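PDB 3FMC: putative succinylglutamate desuccinylase / aspartoacylase from Shewanella amazonensis, which probably acts as a zinc-dependent hydrolase of the succinylglutamate desuccinylase/aspartoacylase family, perhaps cleaving ester bonds. Local coordinates for residues D5-R10 against L22-F27; P34-Q39 against G67-V72; R102-H107 against V156-M161; Y182-E187 against S237-E242. All blocks are in the same frame, centred on the assembly; numbering follows the deposited sequence. Where two conformers were deposited one is given.

Interaction 1 (D5-R10 against L22-F27)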
loop_
_atom_site.group_PDB
_atom_site.type_symbol
_atom_site.label_atom_id
_atom_site.label_comp_id
_atom_site.label_asym_id
_atom_site.label_seq_id
_atom_site.Cartn_x
_atom_site.Cartn_y
_atom_site.Cartn_z
ATOM N N ASP C 5 -3.164 38.113 1.691
ATOM C CA ASP C 5 -4.070 37.809 0.608
ATOM C C ASP C 5 -3.922 36.294 0.340
ATOM O O ASP C 5 -2.814 35.758 0.424
ATOM C CB ASP C 5 -3.634 38.606 -0.623
ATOM C CG ASP C 5 -4.559 38.420 -1.826
ATOM O OD1 ASP C 5 -4.144 38.817 -2.940
ATOM O OD2 ASP C 5 -5.692 37.891 -1.678
ATOM N N LYS C 6 -5.021 35.587 0.084
ATOM C CA LYS C 6 -4.950 34.149 -0.255
ATOM C C LYS C 6 -5.562 33.865 -1.613
ATOM O O LYS C 6 -6.623 34.368 -1.902
ATOM C CB LYS C 6 -5.690 33.272 0.748
ATOM C CG LYS C 6 -5.896 31.826 0.248
ATOM C CD LYS C 6 -6.616 30.958 1.240
ATOM C CE LYS C 6 -7.161 29.676 0.619
ATOM N NZ LYS C 6 -8.395 29.876 -0.193
ATOM N N HIS C 7 -4.900 33.028 -2.408
ATOM C CA HIS C 7 -5.427 32.590 -3.682
ATOM C C HIS C 7 -5.146 31.089 -3.798
ATOM O O HIS C 7 -4.332 30.546 -3.079
ATOM C CB HIS C 7 -4.966 33.416 -4.877
ATOM C CG HIS C 7 -3.574 33.151 -5.332
ATOM N ND1 HIS C 7 -2.475 33.751 -4.760
ATOM C CD2 HIS C 7 -3.109 32.429 -6.382
ATOM C CE1 HIS C 7 -1.384 33.365 -5.406
ATOM N NE2 HIS C 7 -1.741 32.564 -6.395
ATOM N N GLU C 8 -5.888 30.426 -4.663
ATOM C CA GLU C 8 -5.714 28.997 -4.863
ATOM C C GLU C 8 -5.115 28.755 -6.211
ATOM O O GLU C 8 -5.449 29.438 -7.194
ATOM C CB GLU C 8 -7.034 28.274 -4.715
ATOM C CG GLU C 8 -7.675 28.607 -3.424
ATOM C CD GLU C 8 -8.452 27.472 -2.835
ATOM O OE1 GLU C 8 -8.795 26.510 -3.560
ATOM O OE2 GLU C 8 -8.686 27.543 -1.614
ATOM N N VAL C 9 -4.216 27.777 -6.256
ATOM C CA VAL C 9 -3.531 27.418 -7.463
ATOM C C VAL C 9 -3.805 25.926 -7.697
ATOM O O VAL C 9 -3.588 25.108 -6.809
ATOM C CB VAL C 9 -2.043 27.703 -7.318
ATOM C CG1 VAL C 9 -1.209 27.062 -8.419
ATOM C CG2 VAL C 9 -1.834 29.237 -7.238
ATOM N N ARG C 10 -4.309 25.623 -8.888
ATOM C CA ARG C 10 -4.619 24.257 -9.296
ATOM C C ARG C 10 -3.362 23.506 -9.727
ATOM O O ARG C 10 -2.576 24.006 -10.544
ATOM C CB ARG C 10 -5.560 24.304 -10.478
ATOM C CG ARG C 10 -6.144 22.988 -10.793
ATOM C CD ARG C 10 -7.378 22.709 -9.968
ATOM N NE ARG C 10 -8.570 22.987 -10.774
ATOM C CZ ARG C 10 -9.021 22.157 -11.723
ATOM N NH1 ARG C 10 -8.383 21.009 -12.009
ATOM N NH2 ARG C 10 -10.115 22.477 -12.409
ATOM N N LEU C 22 -3.812 24.199 -4.101
ATOM C CA LEU C 22 -2.929 24.641 -3.028
ATOM C C LEU C 22 -3.401 26.031 -2.581
ATOM O O LEU C 22 -3.760 26.846 -3.424
ATOM C CB LEU C 22 -1.484 24.828 -3.559
ATOM C CG LEU C 22 -0.794 23.773 -4.414
ATOM C CD1 LEU C 22 0.650 24.064 -4.658
ATOM C CD2 LEU C 22 -0.971 22.413 -3.747
ATOM N N PRO C 23 -3.318 26.317 -1.278
ATOM C CA PRO C 23 -3.576 27.663 -0.764
ATOM C C PRO C 23 -2.246 28.430 -0.807
ATOM O O PRO C 23 -1.229 27.908 -0.353
ATOM C CB PRO C 23 -4.005 27.417 0.687
ATOM C CG PRO C 23 -3.326 26.177 1.083
ATOM C CD PRO C 23 -2.983 25.387 -0.186
ATOM N N VAL C 24 -2.245 29.604 -1.437
ATOM C CA VAL C 24 -1.058 30.479 -1.544
ATOM C C VAL C 24 -1.349 31.752 -0.770
ATOM O O VAL C 24 -2.284 32.483 -1.148
ATOM C CB VAL C 24 -0.726 30.774 -3.005
ATOM C CG1 VAL C 24 0.591 31.635 -3.137
ATOM C CG2 VAL C 24 -0.625 29.456 -3.768
ATOM N N TYR C 25 -0.593 31.986 0.320
ATOM C CA TYR C 25 -0.764 33.150 1.163
ATOM C C TYR C 25 0.328 34.155 0.818
ATOM O O TYR C 25 1.477 33.778 0.599
ATOM C CB TYR C 25 -0.677 32.777 2.628
ATOM C CG TYR C 25 -1.814 31.875 3.077
ATOM C CD1 TYR C 25 -3.053 32.399 3.361
ATOM C CD2 TYR C 25 -1.628 30.503 3.223
ATOM C CE1 TYR C 25 -4.073 31.612 3.758
ATOM C CE2 TYR C 25 -2.668 29.691 3.635
ATOM C CZ TYR C 25 -3.893 30.238 3.876
ATOM O OH TYR C 25 -4.953 29.462 4.279
ATOM N N ARG C 26 -0.051 35.409 0.640
ATOM C CA ARG C 26 0.928 36.422 0.311
ATOM C C ARG C 26 0.833 37.642 1.180
ATOM O O ARG C 26 -0.277 38.168 1.421
ATOM C CB ARG C 26 0.797 36.870 -1.114
ATOM C CG ARG C 26 2.055 37.634 -1.561
ATOM C CD ARG C 26 1.785 38.480 -2.757
ATOM N NE ARG C 26 3.001 38.721 -3.522
ATOM C CZ ARG C 26 3.109 39.589 -4.527
ATOM N NH1 ARG C 26 2.087 40.366 -4.880
ATOM N NH2 ARG C 26 4.266 39.700 -5.173
ATOM N N PHE C 27 1.997 38.040 1.691
ATOM C CA PHE C 27 2.182 39.309 2.390
ATOM C C PHE C 27 2.926 40.238 1.404
ATOM O O PHE C 27 3.999 39.912 0.929
ATOM C CB PHE C 27 3.038 39.142 3.617
ATOM C CG PHE C 27 2.439 38.298 4.671
ATOM C CD1 PHE C 27 2.488 36.927 4.607
ATOM C CD2 PHE C 27 1.832 38.890 5.765
ATOM C CE1 PHE C 27 1.936 36.153 5.645
ATOM C CE2 PHE C 27 1.304 38.129 6.790
ATOM C CZ PHE C 27 1.357 36.767 6.735
HETATM O O HOH W 1 -2.163 35.204 -2.382
#
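Val24 packs against the ring of His7, its CB 3.9 Å from the centroid of the His7 ring, over one face and toward the rim, a CH-pi contact. The imidazole's CG lies between the backbone N and the carbonyl carbon (chi1 76°), flanked by both. In the ring plane, a water sits 2.8 Å from His7 ND1 and also donates to Val24 O. Branching at CB suits Val24 to two neighbours: CG1 touches His7 CE1, while CG2 meets CG2 of Val9 at 3.7 Å. Leu22, on the same face, exchanges backbone bonds with Val9, Leu22 N to Val9 O being 2.9 Å, and its side chain reaches Leu158 of helix 150-163. Lys6 occupies the other face. Its long aliphatic chain lies beside Tyr25 and points the same way, with Lys6 CD 3.6 Å from Tyr25 CE1, and CE rests on Pro23. In one of two modelled conformers, Lys6 NZ forms a salt bridge with Glu8 OE2. The Tyr25 hydroxyl bonds Leu323 O of the second subunit. Alternating hydrogen-bonded pairs (His7-Val24) and non-hydrogen-bonded pairs (Lys6-Tyr25) mark an antiparallel ladder; as the two strands follow each other in the chain, it is a beta hairpin.

Interaction 2 (P34-Q39 against G67-V72)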
loop_
_atom_site.group_PDB
_atom_site.type_symbol
_atom_site.label_atom_id
_atom_site.label_comp_id
_atom_site.label_asym_id
_atom_site.label_seq_id
_atom_site.Cartn_x
_atom_site.Cartn_y
_atom_site.Cartn_z
ATOM N N PRO C 34 14.184 41.820 -0.681
ATOM C CA PRO C 34 14.022 40.682 -1.571
ATOM C C PRO C 34 12.664 39.999 -1.382
ATOM O O PRO C 34 12.075 40.092 -0.294
ATOM C CB PRO C 34 15.124 39.701 -1.127
ATOM C CG PRO C 34 16.064 40.488 -0.237
ATOM C CD PRO C 34 15.247 41.619 0.328
ATOM N N SER C 35 12.206 39.308 -2.421
ATOM C CA SER C 35 10.963 38.527 -2.351
ATOM C C SER C 35 11.288 37.107 -1.894
ATOM O O SER C 35 12.352 36.540 -2.193
ATOM C CB SER C 35 10.220 38.492 -3.679
ATOM O OG SER C 35 11.029 37.969 -4.711
ATOM N N VAL C 36 10.339 36.517 -1.199
ATOM C CA VAL C 36 10.544 35.195 -0.591
ATOM C C VAL C 36 9.359 34.288 -0.937
ATOM O O VAL C 36 8.178 34.702 -0.882
ATOM C CB VAL C 36 10.636 35.296 0.933
ATOM C CG1 VAL C 36 11.018 33.950 1.574
ATOM C CG2 VAL C 36 11.662 36.428 1.340
ATOM N N TYR C 37 9.703 33.061 -1.264
ATOM C CA TYR C 37 8.738 31.996 -1.526
ATOM C C TYR C 37 9.032 30.836 -0.566
ATOM O O TYR C 37 10.158 30.364 -0.509
ATOM C CB TYR C 37 8.811 31.533 -2.957
ATOM C CG TYR C 37 7.943 30.324 -3.245
ATOM C CD1 TYR C 37 6.610 30.457 -3.641
ATOM C CD2 TYR C 37 8.461 29.040 -3.119
ATOM C CE1 TYR C 37 5.818 29.294 -3.908
ATOM C CE2 TYR C 37 7.690 27.908 -3.389
ATOM C CZ TYR C 37 6.353 28.056 -3.784
ATOM O OH TYR C 37 5.558 26.959 -4.047
ATOM N N ILE C 38 8.017 30.434 0.201
ATOM C CA ILE C 38 8.145 29.370 1.230
ATOM C C ILE C 38 7.062 28.329 0.961
ATOM O O ILE C 38 5.901 28.690 0.757
ATOM C CB ILE C 38 7.965 29.927 2.658
ATOM C CG1 ILE C 38 8.870 31.157 2.851
ATOM C CG2 ILE C 38 8.206 28.835 3.719
ATOM C CD1 ILE C 38 8.805 31.798 4.269
ATOM N N GLN C 39 7.453 27.058 0.946
ATOM C CA GLN C 39 6.485 25.958 0.794
ATOM C C GLN C 39 6.752 24.857 1.810
ATOM O O GLN C 39 7.845 24.731 2.329
ATOM C CB GLN C 39 6.455 25.381 -0.628
ATOM C CG GLN C 39 7.733 24.693 -1.074
ATOM C CD GLN C 39 7.682 24.173 -2.462
ATOM O OE1 GLN C 39 6.967 24.694 -3.305
ATOM N NE2 GLN C 39 8.431 23.107 -2.712
ATOM N N GLY C 67 9.932 43.354 1.743
ATOM C CA GLY C 67 9.821 42.538 0.559
ATOM C C GLY C 67 8.622 41.605 0.647
ATOM O O GLY C 67 8.093 41.342 1.742
ATOM N N ASP C 68 8.178 41.135 -0.501
ATOM C CA ASP C 68 7.013 40.236 -0.567
ATOM C C ASP C 68 7.383 38.863 -0.007
ATOM O O ASP C 68 8.529 38.400 -0.192
ATOM C CB ASP C 68 6.556 39.998 -1.996
ATOM C CG ASP C 68 6.006 41.209 -2.661
ATOM O OD1 ASP C 68 5.631 42.158 -1.964
ATOM O OD2 ASP C 68 5.986 41.208 -3.905
ATOM N N ILE C 69 6.428 38.238 0.677
ATOM C CA ILE C 69 6.593 36.849 1.161
ATOM C C ILE C 69 5.343 36.054 0.754
ATOM O O ILE C 69 4.242 36.478 1.078
ATOM C CB ILE C 69 6.737 36.752 2.683
ATOM C CG1 ILE C 69 7.928 37.581 3.196
ATOM C CG2 ILE C 69 6.879 35.235 3.123
ATOM C CD1 ILE C 69 8.088 37.582 4.741
ATOM N N SER C 70 5.533 34.955 0.012
ATOM C CA SER C 70 4.442 34.024 -0.395
ATOM C C SER C 70 4.666 32.707 0.304
ATOM O O SER C 70 5.801 32.239 0.360
ATOM C CB SER C 70 4.429 33.802 -1.878
ATOM O OG SER C 70 3.994 34.994 -2.500
ATOM N N LEU C 71 3.617 32.147 0.894
ATOM C CA LEU C 71 3.743 30.900 1.639
ATOM C C LEU C 71 2.700 29.907 1.139
ATOM O O LEU C 71 1.519 30.241 0.968
ATOM C CB LEU C 71 3.639 31.087 3.159
ATOM C CG LEU C 71 4.458 32.246 3.783
ATOM C CD1 LEU C 71 3.620 33.614 3.798
ATOM C CD2 LEU C 71 4.933 31.814 5.147
ATOM N N VAL C 72 3.185 28.688 0.919
ATOM C CA VAL C 72 2.385 27.594 0.348
ATOM C C VAL C 72 2.445 26.362 1.273
ATOM O O VAL C 72 3.276 25.489 1.093
ATOM C CB VAL C 72 2.829 27.251 -1.100
ATOM C CG1 VAL C 72 1.855 26.202 -1.772
ATOM C CG2 VAL C 72 2.926 28.511 -1.986
HETATM O O HOH W 2 6.723 36.448 -2.747
#
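Ile38 drops its CD1 methyl into the notch between two side chains of the neighbouring strand, 4.1 Å from Ile69 CG2 and 4.0 Å from Leu71 CD2. The strands are parallel and belong to a beta-alpha-beta unit whose connecting helix, 48-60, covers this face: Ile38 and Leu71 both touch it, so branched aliphatic groups suit the place. The extended end of Ile38 (chi2 -179°) carries CD1 out to that notch. On the opposite face the bump is Val72 CG2, which presses on the far part of the Tyr37 ring, 3.6 Å from Tyr37 CE1, the two side chains running diagonally to each other. Tyr37 OH donates to Gln39 OE1 at 2.8 Å, and the acceptor lies in the plane of the ring. An alanine in place of Tyr37 would probably open a gap beside Val72 CG2 and leave Gln39 OE1 without this donor. Helix 150-163 packs on this face through Leu158 and Met161. At the start of the pair, Gly67 CA comes 3.4 Å from Pro34 O; a CB on Gly67 would collide with that oxygen. Further along, a water donates to Val36 O at 2.9 Å and also bonds Ser70 OG at 3.1 Å.

Interaction 3 (R102-H107 against V156-M161). With SO4 (sulfate ion), chain K.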
loop_
_atom_site.group_PDB
_atom_site.type_symbol
_atom_site.label_atom_id
_atom_site.label_comp_id
_atom_site.label_asym_id
_atom_site.label_seq_id
_atom_site.Cartn_x
_atom_site.Cartn_y
_atom_site.Cartn_z
ATOM N N ARG C 102 11.587 14.591 -6.756
ATOM C CA ARG C 102 12.511 14.279 -7.835
ATOM C C ARG C 102 11.865 14.678 -9.169
ATOM O O ARG C 102 12.391 14.367 -10.219
ATOM C CB ARG C 102 12.874 12.807 -7.856
ATOM C CG ARG C 102 13.713 12.410 -6.678
ATOM C CD ARG C 102 15.042 13.155 -6.590
ATOM N NE ARG C 102 15.725 12.618 -5.416
ATOM C CZ ARG C 102 15.534 13.046 -4.162
ATOM N NH1 ARG C 102 14.815 14.127 -3.901
ATOM N NH2 ARG C 102 16.144 12.412 -3.166
ATOM N N GLU C 103 10.732 15.381 -9.108
ATOM C CA GLU C 103 9.982 15.767 -10.317
ATOM C C GLU C 103 10.179 17.192 -10.833
ATOM O O GLU C 103 9.516 17.634 -11.774
ATOM C CB GLU C 103 8.509 15.515 -10.033
ATOM C CG GLU C 103 8.120 14.043 -10.086
ATOM C CD GLU C 103 7.881 13.536 -11.487
ATOM O OE1 GLU C 103 8.448 14.097 -12.478
ATOM O OE2 GLU C 103 7.093 12.576 -11.589
ATOM N N TYR C 104 11.116 17.931 -10.256
ATOM C CA TYR C 104 11.297 19.326 -10.727
ATOM C C TYR C 104 11.981 19.363 -12.092
ATOM O O TYR C 104 12.565 18.381 -12.539
ATOM C CB TYR C 104 11.976 20.205 -9.650
ATOM C CG TYR C 104 11.094 20.428 -8.414
ATOM C CD1 TYR C 104 10.212 21.494 -8.343
ATOM C CD2 TYR C 104 11.108 19.555 -7.339
ATOM C CE1 TYR C 104 9.409 21.702 -7.285
ATOM C CE2 TYR C 104 10.291 19.749 -6.256
ATOM C CZ TYR C 104 9.417 20.823 -6.222
ATOM O OH TYR C 104 8.654 21.012 -5.086
ATOM N N LEU C 105 11.927 20.521 -12.729
ATOM C CA LEU C 105 12.380 20.709 -14.087
ATOM C C LEU C 105 13.785 21.261 -14.161
ATOM O O LEU C 105 14.044 22.317 -13.589
ATOM C CB LEU C 105 11.432 21.706 -14.762
ATOM C CG LEU C 105 11.705 22.087 -16.227
ATOM C CD1 LEU C 105 11.893 20.851 -17.111
ATOM C CD2 LEU C 105 10.601 23.039 -16.738
ATOM N N ASP C 106 14.689 20.504 -14.789
ATOM C CA ASP C 106 16.075 20.928 -15.059
ATOM C C ASP C 106 15.980 21.648 -16.370
ATOM O O ASP C 106 15.604 21.057 -17.389
ATOM C CB ASP C 106 16.975 19.722 -15.224
ATOM C CG ASP C 106 18.498 20.048 -15.215
ATOM O OD1 ASP C 106 18.931 21.162 -14.884
ATOM O OD2 ASP C 106 19.280 19.118 -15.508
ATOM N N HIS C 107 16.298 22.933 -16.365
ATOM C CA HIS C 107 16.252 23.683 -17.603
ATOM C C HIS C 107 17.382 23.230 -18.530
ATOM O O HIS C 107 18.550 23.281 -18.200
ATOM C CB HIS C 107 16.235 25.176 -17.341
ATOM C CG HIS C 107 15.015 25.619 -16.582
ATOM N ND1 HIS C 107 13.762 25.703 -17.160
ATOM C CD2 HIS C 107 14.865 26.032 -15.301
ATOM C CE1 HIS C 107 12.897 26.148 -16.261
ATOM N NE2 HIS C 107 13.542 26.352 -15.125
ATOM N N VAL C 156 6.343 21.414 -11.369
ATOM C CA VAL C 156 6.558 22.504 -12.310
ATOM C C VAL C 156 5.673 23.717 -11.937
ATOM O O VAL C 156 6.121 24.855 -12.055
ATOM C CB VAL C 156 6.424 22.044 -13.803
ATOM C CG1 VAL C 156 6.519 23.230 -14.728
ATOM C CG2 VAL C 156 7.483 20.997 -14.149
ATOM N N THR C 157 4.473 23.472 -11.399
ATOM C CA THR C 157 3.580 24.559 -10.940
ATOM C C THR C 157 4.205 25.274 -9.726
ATOM O O THR C 157 4.265 26.526 -9.685
ATOM C CB THR C 157 2.147 24.046 -10.645
ATOM O OG1 THR C 157 1.632 23.421 -11.845
ATOM C CG2 THR C 157 1.228 25.151 -10.123
ATOM N N LEU C 158 4.709 24.489 -8.761
ATOM C CA LEU C 158 5.429 25.059 -7.604
ATOM C C LEU C 158 6.663 25.825 -8.038
ATOM O O LEU C 158 6.913 26.933 -7.569
ATOM C CB LEU C 158 5.857 23.934 -6.651
ATOM C CG LEU C 158 4.704 23.168 -5.967
ATOM C CD1 LEU C 158 5.187 21.937 -5.208
ATOM C CD2 LEU C 158 3.947 24.085 -5.059
ATOM N N GLN C 159 7.393 25.239 -8.981
ATOM C CA GLN C 159 8.651 25.775 -9.483
ATOM C C GLN C 159 8.479 27.113 -10.138
ATOM O O GLN C 159 9.290 28.014 -9.949
ATOM C CB GLN C 159 9.304 24.771 -10.416
ATOM C CG GLN C 159 10.758 25.128 -10.813
ATOM C CD GLN C 159 11.416 24.048 -11.590
ATOM O OE1 GLN C 159 11.091 22.859 -11.424
ATOM N NE2 GLN C 159 12.403 24.420 -12.426
ATOM N N SER C 160 7.439 27.243 -10.954
ATOM C CA SER C 160 7.183 28.499 -11.640
ATOM C C SER C 160 6.955 29.608 -10.615
ATOM O O SER C 160 7.417 30.745 -10.821
ATOM C CB SER C 160 5.988 28.378 -12.581
ATOM O OG SER C 160 5.684 29.655 -13.103
HETATM N N MSE C 161 6.257 29.300 -9.516
HETATM C CA MSE C 161 6.076 30.289 -8.439
HETATM C C MSE C 161 7.418 30.612 -7.761
HETATM O O MSE C 161 7.737 31.795 -7.527
HETATM C CB MSE C 161 5.063 29.825 -7.400
HETATM C CG MSE C 161 3.591 29.811 -7.936
HETATM SE SE MSE C 161 2.379 29.539 -6.505
HETATM C CE MSE C 161 2.797 27.564 -6.152
HETATM S S SO4 K . 14.484 13.960 -0.256
HETATM O O1 SO4 K . 13.568 14.043 -1.414
HETATM O O2 SO4 K . 15.417 12.857 -0.468
HETATM O O3 SO4 K . 13.817 13.770 1.069
HETATM O O4 SO4 K . 15.194 15.250 -0.175
#
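Gln159 turns its carboxamide onto the backbone of Leu105 and pairs with both of that residue's polar atoms. Leu105 N donates to Gln159 OE1 at 2.8 Å, nearly straight (172°), while Gln159 NE2 donates to Leu105 O at 2.9 Å. Each acceptor is used on a lone pair in its carbonyl plane, so the two bonds fix the rotation of the amide. Glutamine suits the place because one end group supplies both donor and acceptor; its CG is anti to the backbone N, and the chain stays extended beyond it, chi2 (173°) carrying CD away from the helix. Tyr104 slides past Gln159 in the opposite direction, ring and amide planes 42° apart, with Gln159 CB at the ring's edge 4.0 Å from Tyr104 CD1. Loop 102-107 is thereby fastened to helix 150-163, which packs against strand 36-40 in the catalytic domain. Tyr104 OH lies 3.6 Å from Leu158 CD1 and bonds Gln39 of that strand. Leu105 CB rests 4.1 Å from Val156 CG2. His107 and Gln159 meet tip to tip, His107 NE2 3.5 Å from Gln159 NE2, and both nitrogens bond His163. At the loop's start Arg102 grips a sulfate through two donors, NH1 to O1 and NH2 to O2, the latter at 2.8 Å from Arg102 NH2. Arg91, Asn99 and Asn101 also bond this ion, which probably came from the crystallisation liquor.

Interaction 4 (Y182-E187 against S237-E242)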
loop_
_atom_site.group_PDB
_atom_site.type_symbol
_atom_site.label_atom_id
_atom_site.label_comp_id
_atom_site.label_asym_id
_atom_site.label_seq_id
_atom_site.Cartn_x
_atom_site.Cartn_y
_atom_site.Cartn_z
ATOM N N TYR C 182 19.936 21.953 4.270
ATOM C CA TYR C 182 20.666 21.892 3.021
ATOM C C TYR C 182 20.873 23.349 2.550
ATOM O O TYR C 182 19.907 24.173 2.429
ATOM C CB TYR C 182 19.981 21.085 1.948
ATOM C CG TYR C 182 19.869 19.600 2.231
ATOM C CD1 TYR C 182 18.867 19.086 3.037
ATOM C CD2 TYR C 182 20.762 18.711 1.657
ATOM C CE1 TYR C 182 18.761 17.718 3.278
ATOM C CE2 TYR C 182 20.699 17.402 1.913
ATOM C CZ TYR C 182 19.703 16.874 2.697
ATOM O OH TYR C 182 19.656 15.507 2.882
ATOM N N CYS C 183 22.131 23.642 2.260
ATOM C CA CYS C 183 22.586 24.985 1.921
ATOM C C CYS C 183 23.599 24.862 0.797
ATOM O O CYS C 183 24.554 24.084 0.920
ATOM C CB CYS C 183 23.238 25.618 3.138
ATOM S SG CYS C 183 23.679 27.375 2.871
ATOM N N PRO C 184 23.413 25.610 -0.301
ATOM C CA PRO C 184 24.362 25.578 -1.409
ATOM C C PRO C 184 25.680 26.190 -0.984
ATOM O O PRO C 184 25.696 27.122 -0.173
ATOM C CB PRO C 184 23.737 26.461 -2.473
ATOM C CG PRO C 184 22.382 26.857 -1.934
ATOM C CD PRO C 184 22.267 26.505 -0.537
ATOM N N GLU C 185 26.760 25.658 -1.534
ATOM C CA GLU C 185 28.103 26.126 -1.181
ATOM C C GLU C 185 28.279 27.621 -1.377
ATOM O O GLU C 185 29.004 28.231 -0.615
ATOM C CB GLU C 185 29.162 25.356 -1.975
ATOM C CG GLU C 185 29.272 23.905 -1.614
ATOM C CD GLU C 185 30.317 23.200 -2.429
ATOM O OE1 GLU C 185 31.369 23.829 -2.712
ATOM O OE2 GLU C 185 30.096 22.034 -2.802
ATOM N N TYR C 186 27.608 28.222 -2.366
ATOM C CA TYR C 186 27.742 29.663 -2.631
ATOM C C TYR C 186 27.123 30.581 -1.524
ATOM O O TYR C 186 27.387 31.793 -1.519
ATOM C CB TYR C 186 27.183 30.057 -4.012
ATOM C CG TYR C 186 25.678 29.998 -4.105
ATOM C CD1 TYR C 186 24.892 31.070 -3.696
ATOM C CD2 TYR C 186 25.030 28.853 -4.591
ATOM C CE1 TYR C 186 23.511 31.006 -3.738
ATOM C CE2 TYR C 186 23.644 28.802 -4.687
ATOM C CZ TYR C 186 22.887 29.873 -4.248
ATOM O OH TYR C 186 21.509 29.849 -4.309
ATOM N N GLU C 187 26.300 30.051 -0.617
ATOM C CA GLU C 187 25.781 30.847 0.464
ATOM C C GLU C 187 25.904 30.151 1.796
ATOM O O GLU C 187 24.948 30.062 2.558
ATOM C CB GLU C 187 24.330 31.308 0.232
ATOM C CG GLU C 187 23.951 32.492 1.143
ATOM C CD GLU C 187 22.479 32.891 1.032
ATOM O OE1 GLU C 187 21.857 32.459 0.054
ATOM O OE2 GLU C 187 21.952 33.619 1.918
ATOM N N SER C 237 18.598 32.630 -3.610
ATOM C CA SER C 237 18.960 31.824 -2.465
ATOM C C SER C 237 17.889 30.717 -2.438
ATOM O O SER C 237 16.733 31.006 -2.603
ATOM C CB SER C 237 18.935 32.649 -1.188
ATOM O OG SER C 237 19.961 33.628 -1.258
ATOM N N ALA C 238 18.290 29.469 -2.226
ATOM C CA ALA C 238 17.346 28.334 -2.161
ATOM C C ALA C 238 17.912 27.351 -1.162
ATOM O O ALA C 238 19.002 26.767 -1.363
ATOM C CB ALA C 238 17.131 27.689 -3.516
ATOM N N LEU C 239 17.174 27.218 -0.073
ATOM C CA LEU C 239 17.577 26.402 1.081
ATOM C C LEU C 239 16.459 25.420 1.416
ATOM O O LEU C 239 15.274 25.741 1.248
ATOM C CB LEU C 239 17.776 27.348 2.263
ATOM C CG LEU C 239 18.822 28.437 1.949
ATOM C CD1 LEU C 239 18.363 29.741 2.464
ATOM C CD2 LEU C 239 20.161 28.020 2.498
ATOM N N THR C 240 16.832 24.242 1.937
ATOM C CA THR C 240 15.849 23.236 2.329
ATOM C C THR C 240 16.038 22.970 3.800
ATOM O O THR C 240 17.099 22.567 4.221
ATOM C CB THR C 240 16.013 21.951 1.471
ATOM O OG1 THR C 240 15.926 22.304 0.081
ATOM C CG2 THR C 240 14.985 20.895 1.819
ATOM N N LEU C 241 14.998 23.223 4.567
ATOM C CA LEU C 241 15.014 23.037 5.988
ATOM C C LEU C 241 14.315 21.728 6.329
ATOM O O LEU C 241 13.183 21.531 5.945
ATOM C CB LEU C 241 14.322 24.229 6.671
ATOM C CG LEU C 241 15.008 25.645 6.639
ATOM C CD1 LEU C 241 15.216 26.267 5.311
ATOM C CD2 LEU C 241 14.215 26.574 7.639
ATOM N N GLU C 242 15.029 20.829 7.029
ATOM C CA GLU C 242 14.534 19.502 7.428
ATOM C C GLU C 242 14.296 19.623 8.917
ATOM O O GLU C 242 15.211 19.437 9.746
ATOM C CB GLU C 242 15.585 18.422 7.116
ATOM C CG GLU C 242 16.092 18.346 5.672
ATOM C CD GLU C 242 15.161 17.562 4.725
ATOM O OE1 GLU C 242 14.486 16.631 5.184
ATOM O OE2 GLU C 242 15.149 17.893 3.528
HETATM O O HOH W 3 16.467 15.010 2.294
HETATM O O HOH W 4 21.344 29.856 -1.170
#
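Tyr182 and Thr240 form an antiparallel hydrogen-bonded pair on strands running at 163° to each other, with Tyr182 N 2.9 Å from Thr240 O and Thr240 N 3.1 Å from Tyr182 O. Strand 237-243 is thus antiparallel to 176-184 on one side and parallel to 167-174 on the other, as in a mixed alpha/beta sheet. Pro184, which has no N-H to offer, lets the pairing lapse and sets its CD 3.4 Å from Ala238 O before the chain turns away through a 3-10 segment. Leu239 crosses Pro184 at about a right angle, its CD2 4.0 Å from Pro184 CD. The Tyr182 ring takes the aliphatic part of Glu242 at its edge, Glu242 CG lying in the ring plane 3.6 Å from Tyr182 CE1, with the carboxylate turned 77° from the ring. Glu242 also touches His172, part of a possible vacant metal site with His43 and Glu46. Beyond the turn, Glu187 reaches back with an extended chain, CG anti to the backbone N (chi1 -162°). Ser237 OG donates to Glu187 OE1 at 2.6 Å on the syn side, somewhat out of the carboxylate plane, and OE2 bonds Tyr264. An alanine in place of Glu187 would probably leave Ser237 OG and Tyr264 OH without this carboxylate. A water donates to Glu187 OE1 at 2.9 Å and accepts from Ala238 N at 3.3 Å.

Overall arrangement
From the N terminus the four contacts follow in series; none nests in or crosses another. Interaction 1 closes a short hairpin, interaction 2 the 27-residue connection holding helix 48-60, and interactions 3 and 4 loops of 48 and 49 residues. Strands 19-27 and 69-72 are neighbours, so interactions 1 and 2 share a continuous run of strands, joined also by the Arg26-Asp68 salt bridge. Helix 150-163, the second partner in interaction 3, packs on both: Leu158 meets Leu22 and Tyr37. A bond between Tyr104 and Gln39 links the 102-107 loop to interaction 2. Interaction 4 touches none of the others but joins the same strands through 167-174, which lies between 36-40 and 237-243.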